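Local structure of AT5g51070/K3K7_27 (5GKM) at residues 8-11 and 12-16; 36-39 and 40-44; 152-155 and 156-159; 55-59 and 60-64; 137-141 and 142-146. The protein probably binds and hydrolyses ATP as the Clp-protease-associated chaperone ClpD of Arabidopsis, of which this chain is the helical N-terminal domain. One frame throughout, in Å; residues are numbered along the deposited sequence.

Interaction 1 of 5, residues 8-11 and 12-16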
loop_
_atom_site.group_PDB
_atom_site.type_symbol
_atom_site.label_atom_id
_atom_site.label_comp_id
_atom_site.label_asym_id
_atom_site.label_seq_id
_atom_site.Cartn_x
_atom_site.Cartn_y
_atom_site.Cartn_z
ATOM N N GLU A 8 10.858 -12.669 -4.038
ATOM C CA GLU A 8 12.165 -13.037 -3.554
ATOM C C GLU A 8 12.979 -11.825 -3.127
ATOM O O GLU A 8 13.613 -11.843 -2.106
ATOM C CB GLU A 8 12.952 -13.843 -4.628
ATOM C CG GLU A 8 14.457 -13.967 -4.369
ATOM C CD GLU A 8 15.218 -14.666 -5.496
ATOM O OE1 GLU A 8 14.739 -15.702 -5.916
ATOM O OE2 GLU A 8 16.306 -14.191 -5.932
ATOM N N ARG A 9 12.899 -10.769 -3.923
ATOM C CA ARG A 9 13.645 -9.589 -3.616
ATOM C C ARG A 9 12.970 -8.582 -2.727
ATOM O O ARG A 9 13.529 -7.592 -2.437
ATOM C CB ARG A 9 14.207 -8.945 -4.853
ATOM C CG ARG A 9 15.357 -9.774 -5.378
ATOM C CD ARG A 9 16.282 -8.960 -6.216
ATOM N NE ARG A 9 17.328 -9.778 -6.726
ATOM C CZ ARG A 9 18.611 -9.572 -6.522
ATOM N NH1 ARG A 9 19.004 -8.525 -5.849
ATOM N NH2 ARG A 9 19.498 -10.416 -7.035
ATOM N N PHE A 10 11.766 -8.892 -2.296
ATOM C CA PHE A 10 11.057 -8.016 -1.389
ATOM C C PHE A 10 11.602 -8.184 0.031
ATOM O O PHE A 10 11.796 -9.275 0.466
ATOM C CB PHE A 10 9.548 -8.280 -1.424
ATOM C CG PHE A 10 8.833 -7.716 -2.627
ATOM C CD1 PHE A 10 9.176 -8.095 -3.882
ATOM C CD2 PHE A 10 7.781 -6.851 -2.485
ATOM C CE1 PHE A 10 8.527 -7.589 -4.975
ATOM C CE2 PHE A 10 7.128 -6.363 -3.576
ATOM C CZ PHE A 10 7.512 -6.744 -4.834
ATOM N N THR A 11 11.841 -7.091 0.719
ATOM C CA THR A 11 12.342 -7.158 2.045
ATOM C C THR A 11 11.303 -7.708 3.016
ATOM O O THR A 11 10.136 -7.737 2.765
ATOM C CB THR A 11 12.817 -5.819 2.595
ATOM O OG1 THR A 11 11.711 -4.961 2.848
ATOM C CG2 THR A 11 13.795 -5.165 1.626
ATOM N N GLU A 12 11.831 -8.148 4.146
ATOM C CA GLU A 12 10.917 -8.579 5.306
ATOM C C GLU A 12 9.754 -7.510 5.739
ATOM O O GLU A 12 8.658 -7.870 5.848
ATOM C CB GLU A 12 11.743 -8.938 6.551
ATOM C CG GLU A 12 10.903 -9.354 7.726
ATOM C CD GLU A 12 11.684 -9.381 9.049
ATOM O OE1 GLU A 12 12.925 -9.285 9.062
ATOM O OE2 GLU A 12 11.045 -9.371 10.104
ATOM N N ARG A 13 10.149 -6.250 5.741
ATOM C CA ARG A 13 9.213 -5.202 5.953
ATOM C C ARG A 13 8.214 -5.145 4.814
ATOM O O ARG A 13 7.089 -4.880 5.054
ATOM C CB ARG A 13 9.836 -3.819 6.070
ATOM C CG ARG A 13 10.805 -3.649 7.212
ATOM C CD ARG A 13 11.288 -2.212 7.360
ATOM N NE ARG A 13 10.163 -1.324 7.373
ATOM C CZ ARG A 13 10.126 -0.171 6.755
ATOM N NH1 ARG A 13 11.182 0.264 6.114
ATOM N NH2 ARG A 13 9.003 0.523 6.763
ATOM N N ALA A 14 8.689 -5.277 3.597
ATOM C CA ALA A 14 7.768 -5.153 2.494
ATOM C C ALA A 14 6.724 -6.279 2.503
ATOM O O ALA A 14 5.606 -6.074 2.201
ATOM C CB ALA A 14 8.515 -5.141 1.184
ATOM N N ILE A 15 7.215 -7.459 2.793
ATOM C CA ILE A 15 6.363 -8.625 2.840
ATOM C C ILE A 15 5.336 -8.467 3.956
ATOM O O ILE A 15 4.232 -8.802 3.773
ATOM C CB ILE A 15 7.173 -9.921 3.049
ATOM C CG1 ILE A 15 8.111 -10.172 1.886
ATOM C CG2 ILE A 15 6.268 -11.110 3.315
ATOM C CD1 ILE A 15 7.393 -10.632 0.706
ATOM N N ARG A 16 5.756 -7.922 5.079
ATOM C CA ARG A 16 4.846 -7.721 6.165
ATOM C C ARG A 16 3.747 -6.730 5.792
ATOM O O ARG A 16 2.619 -6.937 6.064
ATOM C CB ARG A 16 5.597 -7.301 7.416
ATOM C CG ARG A 16 4.783 -7.129 8.661
ATOM C CD ARG A 16 5.701 -6.664 9.787
ATOM N NE ARG A 16 6.758 -7.600 10.045
ATOM C CZ ARG A 16 8.026 -7.274 10.026
ATOM N NH1 ARG A 16 8.397 -6.037 9.698
ATOM N NH2 ARG A 16 8.907 -8.189 10.301
#
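Phe-10 meets the first turn of helix 12-27 through its CB, which lies 3.8 Å from CD1 of Ile-15, while ring atom CD2 comes obliquely to the methyl of Ala-14. The ring itself is buried and packs edge-to-face with Phe-7. Thr-11 follows at the N-cap. With chi1 at 71°, its OG1 is held between the backbone N and the carbonyl carbon, where it accepts the N-H of Ala-14 at 3.1 Å (N-H...O 155°). The carbonyl O of Thr-11 receives Ile-15 N at 2.9 Å, the first full helical bond, and CG1 of Ile-15 rests 3.3 Å from the same oxygen. CB of Ala-14 touches both oxygens of Thr-11, 3.6 Å from OG1. Arg-13 sends its guanidinium away from this cap to salt bridges with Glu-45 and Glu-121, and Pro-120 packs on Thr-11 and Ala-14. Thr-11 thus serves the helix start twice: its hydroxyl accepts a first-turn amide, the usual service of an N-cap residue, and its carbonyl begins the regular bonding, while Phe-10 adds apolar contacts to Ala-14 and Ile-15.

Interaction 2 of 5, residues 36-39 and 40-44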
loop_
_atom_site.group_PDB
_atom_site.type_symbol
_atom_site.label_atom_id
_atom_site.label_comp_id
_atom_site.label_asym_id
_atom_site.label_seq_id
_atom_site.Cartn_x
_atom_site.Cartn_y
_atom_site.Cartn_z
ATOM N N GLN A 36 -6.100 1.051 -1.893
ATOM C CA GLN A 36 -6.331 1.669 -0.596
ATOM C C GLN A 36 -6.004 0.706 0.574
ATOM O O GLN A 36 -5.655 1.110 1.615
ATOM C CB GLN A 36 -7.742 2.265 -0.465
ATOM C CG GLN A 36 -8.867 1.250 -0.375
ATOM C CD GLN A 36 -9.392 0.805 -1.716
ATOM O OE1 GLN A 36 -8.752 0.925 -2.719
ATOM N NE2 GLN A 36 -10.598 0.305 -1.700
ATOM N N HIS A 37 -6.209 -0.572 0.343
ATOM C CA HIS A 37 -5.838 -1.564 1.307
ATOM C C HIS A 37 -4.351 -1.725 1.467
ATOM O O HIS A 37 -3.857 -1.956 2.516
ATOM C CB HIS A 37 -6.535 -2.889 1.049
ATOM C CG HIS A 37 -7.990 -2.735 0.757
ATOM N ND1 HIS A 37 -8.566 -3.186 -0.369
ATOM C CD2 HIS A 37 -8.988 -2.130 1.493
ATOM C CE1 HIS A 37 -9.857 -2.877 -0.347
ATOM N NE2 HIS A 37 -10.117 -2.241 0.800
ATOM N N LEU A 38 -3.669 -1.642 0.344
ATOM C CA LEU A 38 -2.222 -1.644 0.374
ATOM C C LEU A 38 -1.702 -0.428 1.176
ATOM O O LEU A 38 -0.778 -0.530 1.892
ATOM C CB LEU A 38 -1.678 -1.620 -1.050
ATOM C CG LEU A 38 -0.162 -1.632 -1.123
ATOM C CD1 LEU A 38 0.463 -2.841 -0.424
ATOM C CD2 LEU A 38 0.282 -1.546 -2.564
ATOM N N LEU A 39 -2.377 0.680 1.010
ATOM C CA LEU A 39 -1.993 1.851 1.762
ATOM C C LEU A 39 -2.130 1.574 3.246
ATOM O O LEU A 39 -1.278 1.896 3.985
ATOM C CB LEU A 39 -2.838 3.064 1.357
ATOM C CG LEU A 39 -2.619 4.325 2.172
ATOM C CD1 LEU A 39 -1.197 4.847 2.063
ATOM C CD2 LEU A 39 -3.604 5.374 1.712
ATOM N N LEU A 40 -3.212 0.917 3.616
ATOM C CA LEU A 40 -3.387 0.554 5.002
ATOM C C LEU A 40 -2.283 -0.380 5.519
ATOM O O LEU A 40 -1.801 -0.199 6.559
ATOM C CB LEU A 40 -4.758 -0.057 5.266
ATOM C CG LEU A 40 -5.972 0.833 5.046
ATOM C CD1 LEU A 40 -7.275 0.095 5.332
ATOM C CD2 LEU A 40 -5.917 2.066 5.921
ATOM N N GLY A 41 -1.901 -1.352 4.714
ATOM C CA GLY A 41 -0.845 -2.233 5.110
ATOM C C GLY A 41 0.492 -1.552 5.329
ATOM O O GLY A 41 1.202 -1.866 6.202
ATOM N N LEU A 42 0.793 -0.613 4.451
ATOM C CA LEU A 42 2.005 0.161 4.604
ATOM C C LEU A 42 2.004 1.022 5.833
ATOM O O LEU A 42 2.973 1.127 6.480
ATOM C CB LEU A 42 2.246 1.058 3.383
ATOM C CG LEU A 42 2.580 0.330 2.071
ATOM C CD1 LEU A 42 2.398 1.282 0.908
ATOM C CD2 LEU A 42 3.955 -0.287 2.030
ATOM N N ILE A 43 0.880 1.639 6.095
ATOM C CA ILE A 43 0.718 2.419 7.316
ATOM C C ILE A 43 0.832 1.554 8.567
ATOM O O ILE A 43 1.511 1.902 9.471
ATOM C CB ILE A 43 -0.605 3.231 7.327
ATOM C CG1 ILE A 43 -0.577 4.280 6.209
ATOM C CG2 ILE A 43 -0.836 3.907 8.663
ATOM C CD1 ILE A 43 -1.897 4.878 5.894
ATOM N N ALA A 44 0.202 0.404 8.522
ATOM C CA ALA A 44 0.275 -0.477 9.658
ATOM C C ALA A 44 1.702 -0.970 9.946
ATOM O O ALA A 44 2.061 -1.236 11.051
ATOM C CB ALA A 44 -0.670 -1.645 9.489
#
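Leu-39 overlaps Ile-43 one turn further along helix 35-45: its CG lies 3.8 Å from CD1 of Ile-43, and its own CD1 reaches the same methyl at 3.9 Å. The two side chains meet at a slant. Their first torsions explain the meeting. In Leu-39, chi1 of 174° puts CG beside the carbonyl carbon, on the side where Ile-43 comes back; in Ile-43, chi1 of -65° lays CG1 toward the preceding turn, 3.3 Å from the carbonyl O of Leu-39. That oxygen also accepts Ile-43 N at 3.0 Å, so one residue pair shares a backbone bond and a branched-chain contact. This is i to i+4 packing in a buried helix of the Clp N-terminal domain.

A second pair, Leu-38 and Leu-42, is looser: CG of the first and CD1 of the second stand 4.4 Å apart, and CG of Leu-42 instead leans on the carbonyl O of Leu-38 at 3.5 Å. Leu-40 behaves likewise, its CG against the carbonyl O of Gln-36. Gly-41 has no side chain, but its amide keeps the bonding regular by donating to His-37 O.

At the start of the segment the polar ends turn elsewhere. CG of Gln-36 lies over the rim of one face of the His-37 ring, NE2 of Gln-36 bonds Gln-79, and ND1 of His-37 bonds the backbone N of Tyr-34. All the touching residues are buried, and the helix is enclosed by others: Leu-40 and Ile-43 pack on Ala-62 of helix 59-71, Leu-38, Leu-39 and Leu-42 face helix 120-130, and His-37, Leu-40 and Leu-42 meet helix 12-27.

Interaction 3 of 5, residues 152-155 and 156-159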
loop_
_atom_site.group_PDB
_atom_site.type_symbol
_atom_site.label_atom_id
_atom_site.label_comp_id
_atom_site.label_asym_id
_atom_site.label_seq_id
_atom_site.Cartn_x
_atom_site.Cartn_y
_atom_site.Cartn_z
ATOM N N ALA A 152 9.300 11.775 0.752
ATOM C CA ALA A 152 9.783 11.239 1.978
ATOM C C ALA A 152 10.237 9.780 1.820
ATOM O O ALA A 152 11.138 9.380 2.440
ATOM C CB ALA A 152 8.735 11.348 3.082
ATOM N N ALA A 153 9.530 9.010 1.014
ATOM C CA ALA A 153 9.930 7.656 0.804
ATOM C C ALA A 153 11.268 7.584 0.085
ATOM O O ALA A 153 12.079 6.807 0.394
ATOM C CB ALA A 153 8.869 6.891 0.013
ATOM N N LEU A 154 11.420 8.430 -0.910
ATOM C CA LEU A 154 12.666 8.476 -1.636
ATOM C C LEU A 154 13.822 8.887 -0.715
ATOM O O LEU A 154 14.900 8.391 -0.841
ATOM C CB LEU A 154 12.558 9.400 -2.836
ATOM C CG LEU A 154 11.694 8.899 -3.982
ATOM C CD1 LEU A 154 11.367 9.966 -4.963
ATOM C CD2 LEU A 154 12.189 7.667 -4.715
ATOM N N THR A 155 13.552 9.802 0.191
ATOM C CA THR A 155 14.530 10.231 1.158
ATOM C C THR A 155 14.974 9.101 2.070
ATOM O O THR A 155 16.150 8.911 2.288
ATOM C CB THR A 155 14.060 11.467 1.932
ATOM O OG1 THR A 155 13.848 12.533 1.021
ATOM C CG2 THR A 155 15.038 11.866 2.947
ATOM N N ARG A 156 14.044 8.287 2.498
ATOM C CA ARG A 156 14.395 7.143 3.285
ATOM C C ARG A 156 15.308 6.169 2.564
ATOM O O ARG A 156 16.206 5.628 3.121
ATOM C CB ARG A 156 13.146 6.385 3.707
ATOM C CG ARG A 156 12.533 6.873 4.972
ATOM C CD ARG A 156 11.516 5.881 5.413
ATOM N NE ARG A 156 10.671 6.334 6.459
ATOM C CZ ARG A 156 9.639 5.659 6.940
ATOM N NH1 ARG A 156 9.320 4.471 6.461
ATOM N NH2 ARG A 156 8.929 6.180 7.873
ATOM N N LEU A 157 15.064 5.981 1.299
ATOM C CA LEU A 157 15.854 5.041 0.550
ATOM C C LEU A 157 17.306 5.473 0.368
ATOM O O LEU A 157 18.144 4.711 0.027
ATOM C CB LEU A 157 15.221 4.816 -0.808
ATOM C CG LEU A 157 13.925 4.016 -0.797
ATOM C CD1 LEU A 157 13.144 4.215 -2.068
ATOM C CD2 LEU A 157 14.224 2.548 -0.612
ATOM N N LYS A 158 17.552 6.729 0.599
ATOM C CA LYS A 158 18.918 7.233 0.569
ATOM C C LYS A 158 19.724 6.888 1.755
ATOM O O LYS A 158 20.926 6.850 1.676
ATOM C CB LYS A 158 18.932 8.729 0.500
ATOM C CG LYS A 158 18.562 9.225 -0.820
ATOM C CD LYS A 158 18.664 10.706 -0.798
ATOM C CE LYS A 158 18.163 11.179 -2.129
ATOM N NZ LYS A 158 19.079 10.705 -3.196
ATOM N N GLY A 159 19.082 6.687 2.867
ATOM C CA GLY A 159 19.778 6.330 4.065
ATOM C C GLY A 159 20.000 7.537 4.932
ATOM O O GLY A 159 20.239 8.608 4.428
#
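Leu-157 lies against the preceding turn of helix 146-158, its CG 3.6 Å from the carbonyl O of Ala-153, and that oxygen also accepts its amide at 3.2 Å. This is the last turn of the domain's C-terminal helix, on its more buried and more regularly bonded side. Here Ala-153 is buried, CB of Arg-156 sits 3.5 Å from Ala-153 O, and Arg-156 N donates to Ala-152 O. Between the side chains of Leu-154 and Leu-157 the approach is slack, CD2 to CD1 4.5 Å.

On the solvent side the bonding is less regular. Lys-158 N divides its hydrogen between two carbonyls, weakly to Leu-154 O at 3.4 Å and to Thr-155 O at 3.1 Å, the latter reached from above the carbonyl plane rather than on a lone pair. CB of Lys-158 lies 3.3 Å from Thr-155 O, while its amine extends off the helix. Thr-155 is exposed; with chi1 at -61°, its OG1 turns back along the helix and bonds the carbonyl O of Ala-151.

The extended chain of Arg-156 carries its guanidinium to salt bridges with Asp-46, Asp-48 and Glu-121. Ala-153, Leu-154 and Leu-157 rest on helix 120-130, and Ala-153 and Arg-156 also touch Leu-53 in a loop.

Interaction 4 of 5, residues 55-59 and 60-64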
loop_
_atom_site.group_PDB
_atom_site.type_symbol
_atom_site.label_atom_id
_atom_site.label_comp_id
_atom_site.label_asym_id
_atom_site.label_seq_id
_atom_site.Cartn_x
_atom_site.Cartn_y
_atom_site.Cartn_z
ATOM N N SER A 55 4.749 11.453 8.471
ATOM C CA SER A 55 3.642 12.340 8.243
ATOM C C SER A 55 2.635 12.568 9.361
ATOM O O SER A 55 1.716 13.336 9.191
ATOM C CB SER A 55 2.836 11.813 7.076
ATOM O OG SER A 55 2.086 10.709 7.476
ATOM N N GLY A 56 2.729 11.827 10.435
ATOM C CA GLY A 56 1.705 11.909 11.440
ATOM C C GLY A 56 0.426 11.126 11.168
ATOM O O GLY A 56 -0.469 11.135 11.945
ATOM N N ILE A 57 0.367 10.458 10.031
ATOM C CA ILE A 57 -0.725 9.574 9.749
ATOM C C ILE A 57 -0.602 8.319 10.570
ATOM O O ILE A 57 0.415 7.774 10.643
ATOM C CB ILE A 57 -0.777 9.212 8.263
ATOM C CG1 ILE A 57 -1.237 10.405 7.459
ATOM C CG2 ILE A 57 -1.753 8.080 7.982
ATOM C CD1 ILE A 57 -1.054 10.244 5.980
ATOM N N THR A 58 -1.708 7.873 11.122
ATOM C CA THR A 58 -1.756 6.666 11.913
ATOM C C THR A 58 -2.809 5.744 11.375
ATOM O O THR A 58 -3.686 6.180 10.737
ATOM C CB THR A 58 -2.126 6.913 13.410
ATOM O OG1 THR A 58 -3.355 7.602 13.510
ATOM C CG2 THR A 58 -1.069 7.663 14.079
ATOM N N ILE A 59 -2.683 4.468 11.696
ATOM C CA ILE A 59 -3.542 3.451 11.145
ATOM C C ILE A 59 -5.031 3.619 11.483
ATOM O O ILE A 59 -5.850 3.427 10.643
ATOM C CB ILE A 59 -2.995 2.044 11.463
ATOM C CG1 ILE A 59 -3.763 0.978 10.722
ATOM C CG2 ILE A 59 -2.964 1.759 12.957
ATOM C CD1 ILE A 59 -3.614 1.008 9.235
ATOM N N ASP A 60 -5.344 4.016 12.697
ATOM C CA ASP A 60 -6.744 4.174 13.008
ATOM C C ASP A 60 -7.456 5.226 12.227
ATOM O O ASP A 60 -8.538 5.048 11.772
ATOM C CB ASP A 60 -6.936 4.335 14.516
ATOM C CG ASP A 60 -6.715 3.014 15.264
ATOM O OD1 ASP A 60 -7.202 1.931 14.829
ATOM O OD2 ASP A 60 -5.977 3.068 16.247
ATOM N N LYS A 61 -6.798 6.338 12.069
ATOM C CA LYS A 61 -7.349 7.377 11.247
ATOM C C LYS A 61 -7.479 6.951 9.806
ATOM O O LYS A 61 -8.445 7.192 9.203
ATOM C CB LYS A 61 -6.495 8.637 11.336
ATOM C CG LYS A 61 -6.537 9.326 12.675
ATOM C CD LYS A 61 -7.890 9.928 12.943
ATOM C CE LYS A 61 -7.821 10.880 14.137
ATOM N NZ LYS A 61 -7.854 10.069 15.381
ATOM N N ALA A 62 -6.454 6.287 9.310
ATOM C CA ALA A 62 -6.502 5.808 7.951
ATOM C C ALA A 62 -7.627 4.806 7.733
ATOM O O ALA A 62 -8.312 4.908 6.801
ATOM C CB ALA A 62 -5.155 5.242 7.521
ATOM N N ARG A 63 -7.827 3.911 8.658
ATOM C CA ARG A 63 -8.928 2.971 8.558
ATOM C C ARG A 63 -10.327 3.624 8.530
ATOM O O ARG A 63 -11.133 3.260 7.745
ATOM C CB ARG A 63 -8.885 1.993 9.724
ATOM C CG ARG A 63 -7.755 1.015 9.693
ATOM C CD ARG A 63 -7.811 0.165 10.962
ATOM N NE ARG A 63 -6.817 -0.879 10.968
ATOM C CZ ARG A 63 -6.145 -1.239 12.030
ATOM N NH1 ARG A 63 -6.415 -0.649 13.169
ATOM N NH2 ARG A 63 -5.214 -2.154 11.958
ATOM N N GLU A 64 -10.533 4.651 9.324
ATOM C CA GLU A 64 -11.783 5.391 9.278
ATOM C C GLU A 64 -12.049 6.014 7.945
ATOM O O GLU A 64 -13.146 6.015 7.472
ATOM C CB GLU A 64 -11.777 6.501 10.305
ATOM C CG GLU A 64 -11.806 5.999 11.705
ATOM C CD GLU A 64 -11.538 7.048 12.762
ATOM O OE1 GLU A 64 -11.576 8.230 12.440
ATOM O OE2 GLU A 64 -11.309 6.640 13.909
#
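Thr-58 O takes Ala-62 N at 3.1 Å and Ile-59 O takes Arg-63 N at 2.8 Å, the backbone bonds that start helix 59-71. Thr-58 holds the N-cap position. The chain comes to it from an ST turn, in which Ser-55 OG accepts Ile-57 N, through Gly-56 with positive phi. Thr-58 makes no capping bond with its side chain; OG1 instead lies alongside Lys-61, 3.7 Å from CG, the two side chains pointing the same way.

Most of the side-chain contact belongs to Ile-59 and Arg-63. With chi1 at -171°, CG1 of Ile-59 lies beside its carbonyl carbon, and the extended arginine passes obliquely across it. CD1 of Ile-59 stands 4.1 Å from NE of Arg-63. Asp-60 OD1 makes a salt bridge with NH1 of Arg-63 at 3.2 Å, weak as a hydrogen bond, while NE pairs with Glu-24, so two carboxylates probably limit the rotation of the group. On the inner side Ile-57 only brushes Ala-62 and packs on Ile-43 of helix 35-45. The guanidinium of Arg-63 presents one face to Ile-59, whose CG1 lies over its centre, 3.5 Å from CZ.

Interaction 5 of 5, residues 137-141 and 142-146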
loop_
_atom_site.group_PDB
_atom_site.type_symbol
_atom_site.label_atom_id
_atom_site.label_comp_id
_atom_site.label_asym_id
_atom_site.label_seq_id
_atom_site.Cartn_x
_atom_site.Cartn_y
_atom_site.Cartn_z
ATOM N N ARG A 137 -7.434 9.374 -2.734
ATOM C CA ARG A 137 -8.662 9.729 -2.067
ATOM C C ARG A 137 -8.536 9.653 -0.563
ATOM O O ARG A 137 -9.049 10.463 0.129
ATOM C CB ARG A 137 -9.786 8.837 -2.524
ATOM C CG ARG A 137 -10.066 8.919 -4.006
ATOM C CD ARG A 137 -11.071 7.886 -4.438
ATOM N NE ARG A 137 -12.401 8.252 -4.048
ATOM C CZ ARG A 137 -13.463 7.483 -4.238
ATOM N NH1 ARG A 137 -13.332 6.313 -4.822
ATOM N NH2 ARG A 137 -14.663 7.876 -3.865
ATOM N N VAL A 138 -7.881 8.618 -0.079
ATOM C CA VAL A 138 -7.641 8.494 1.321
ATOM C C VAL A 138 -6.746 9.607 1.872
ATOM O O VAL A 138 -7.020 10.161 2.867
ATOM C CB VAL A 138 -6.961 7.153 1.624
ATOM C CG1 VAL A 138 -6.674 6.982 3.092
ATOM C CG2 VAL A 138 -7.786 6.017 1.108
ATOM N N LEU A 139 -5.665 9.897 1.156
ATOM C CA LEU A 139 -4.775 10.927 1.604
ATOM C C LEU A 139 -5.483 12.286 1.639
ATOM O O LEU A 139 -5.277 13.051 2.517
ATOM C CB LEU A 139 -3.473 10.944 0.805
ATOM C CG LEU A 139 -2.630 9.685 0.953
ATOM C CD1 LEU A 139 -1.430 9.743 0.031
ATOM C CD2 LEU A 139 -2.102 9.497 2.353
ATOM N N LYS A 140 -6.322 12.513 0.663
ATOM C CA LYS A 140 -7.054 13.758 0.630
ATOM C C LYS A 140 -7.967 13.863 1.837
ATOM O O LYS A 140 -8.072 14.880 2.427
ATOM C CB LYS A 140 -7.845 13.907 -0.657
ATOM C CG LYS A 140 -8.658 15.190 -0.729
ATOM C CD LYS A 140 -9.363 15.339 -2.054
ATOM C CE LYS A 140 -9.820 16.784 -2.267
ATOM N NZ LYS A 140 -11.135 16.855 -2.952
ATOM N N ARG A 141 -8.612 12.774 2.175
ATOM C CA ARG A 141 -9.461 12.764 3.324
ATOM C C ARG A 141 -8.669 13.000 4.594
ATOM O O ARG A 141 -9.137 13.606 5.503
ATOM C CB ARG A 141 -10.289 11.484 3.377
ATOM C CG ARG A 141 -11.165 11.343 4.583
ATOM C CD ARG A 141 -12.389 12.244 4.433
ATOM N NE ARG A 141 -13.295 11.887 3.358
ATOM C CZ ARG A 141 -14.370 11.133 3.509
ATOM N NH1 ARG A 141 -14.642 10.630 4.680
ATOM N NH2 ARG A 141 -15.147 10.860 2.511
ATOM N N LEU A 142 -7.452 12.505 4.644
ATOM C CA LEU A 142 -6.581 12.729 5.789
ATOM C C LEU A 142 -5.864 14.085 5.774
ATOM O O LEU A 142 -5.201 14.376 6.684
ATOM C CB LEU A 142 -5.560 11.603 5.946
ATOM C CG LEU A 142 -6.132 10.205 6.084
ATOM C CD1 LEU A 142 -5.099 9.105 5.978
ATOM C CD2 LEU A 142 -6.852 10.089 7.398
ATOM N N GLY A 143 -6.032 14.872 4.733
ATOM C CA GLY A 143 -5.344 16.143 4.670
ATOM C C GLY A 143 -3.855 16.096 4.389
ATOM O O GLY A 143 -3.126 16.990 4.720
ATOM N N ALA A 144 -3.428 15.038 3.720
ATOM C CA ALA A 144 -2.018 14.787 3.499
ATOM C C ALA A 144 -1.661 15.101 2.063
ATOM O O ALA A 144 -2.486 15.099 1.219
ATOM C CB ALA A 144 -1.673 13.349 3.823
ATOM N N ASN A 145 -0.396 15.358 1.821
ATOM C CA ASN A 145 0.057 15.661 0.467
ATOM C C ASN A 145 0.856 14.509 -0.087
ATOM O O ASN A 145 1.888 14.266 0.350
ATOM C CB ASN A 145 0.940 16.902 0.545
ATOM C CG ASN A 145 1.443 17.392 -0.805
ATOM O OD1 ASN A 145 1.791 16.663 -1.671
ATOM N ND2 ASN A 145 1.509 18.677 -0.919
ATOM N N MET A 146 0.297 13.865 -1.095
ATOM C CA MET A 146 0.824 12.656 -1.607
ATOM C C MET A 146 2.233 12.819 -2.175
ATOM O O MET A 146 3.033 11.995 -1.999
ATOM C CB MET A 146 -0.088 12.089 -2.670
ATOM C CG MET A 146 0.398 10.772 -3.184
ATOM S SD MET A 146 -0.953 9.849 -3.948
ATOM C CE MET A 146 -0.942 10.633 -5.503
#
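Leu-142 N donates to Val-138 O at 3.0 Å at the C-terminal end of helix 134-142. The chain then turns in a Schellman motif. Gly-143 takes a positive phi of 73°, and Ala-144 N reaches back to Leu-139 O at 3.0 Å in a nearly straight bond, N-H...O 174°. Gly-143 N also donates to Lys-140 O at 3.1 Å, approaching from above the carbonyl plane and not on a lone pair.

The apolar contacts follow the same turn. Val-138 and Leu-142 lie side by side, CG1 to CD1 3.9 Å, pointing the same way. Leu-139 uses both its methyls: CD2 meets CB of Ala-144 at 4.1 Å, and CD1 meets CB of Met-146 at 3.8 Å, those two side chains crossing at about a right angle. Met-146 has chi1 at -177°, which puts CG beside its carbonyl carbon and within 3.8 Å of the same Leu-139 methyl.

Among polar side chains, NH1 of Arg-141 bonds OG of Ser-68 on helix 59-71, and OD1 of Asn-145 caps helix 146-158 at the N of Leu-148. One helix therefore ends and the next begins within a few residues: backbone amides satisfy the carbonyls of Val-138, Leu-139 and Lys-140, a side-chain amide oxygen caps the second helix, and Leu-139 joins the two through plain hydrophobic packing.

How the interactions relate
Interaction 2 is the buried one, in helix 35-45 near the middle of the domain, and interactions 4 and 5 both pack on it: Ile-59 and Ala-62 against Leu-40 and Ile-43, Val-138 against Leu-39. Interactions 4 and 5 also meet each other, Ile-57 touching Leu-139, Leu-142 and Ala-144, so these three form one apolar cluster. Interactions 1 and 3 lie apart from it, joined by a charged patch where Arg-13 and Arg-156 share Glu-121. Interactions 3 and 4 are surface contacts, and 1 and 5 are partly buried. Chemistry follows position: interactions 1 and 4 start helices, 5 links two, and 3 lies at the C-terminal end of the last helix.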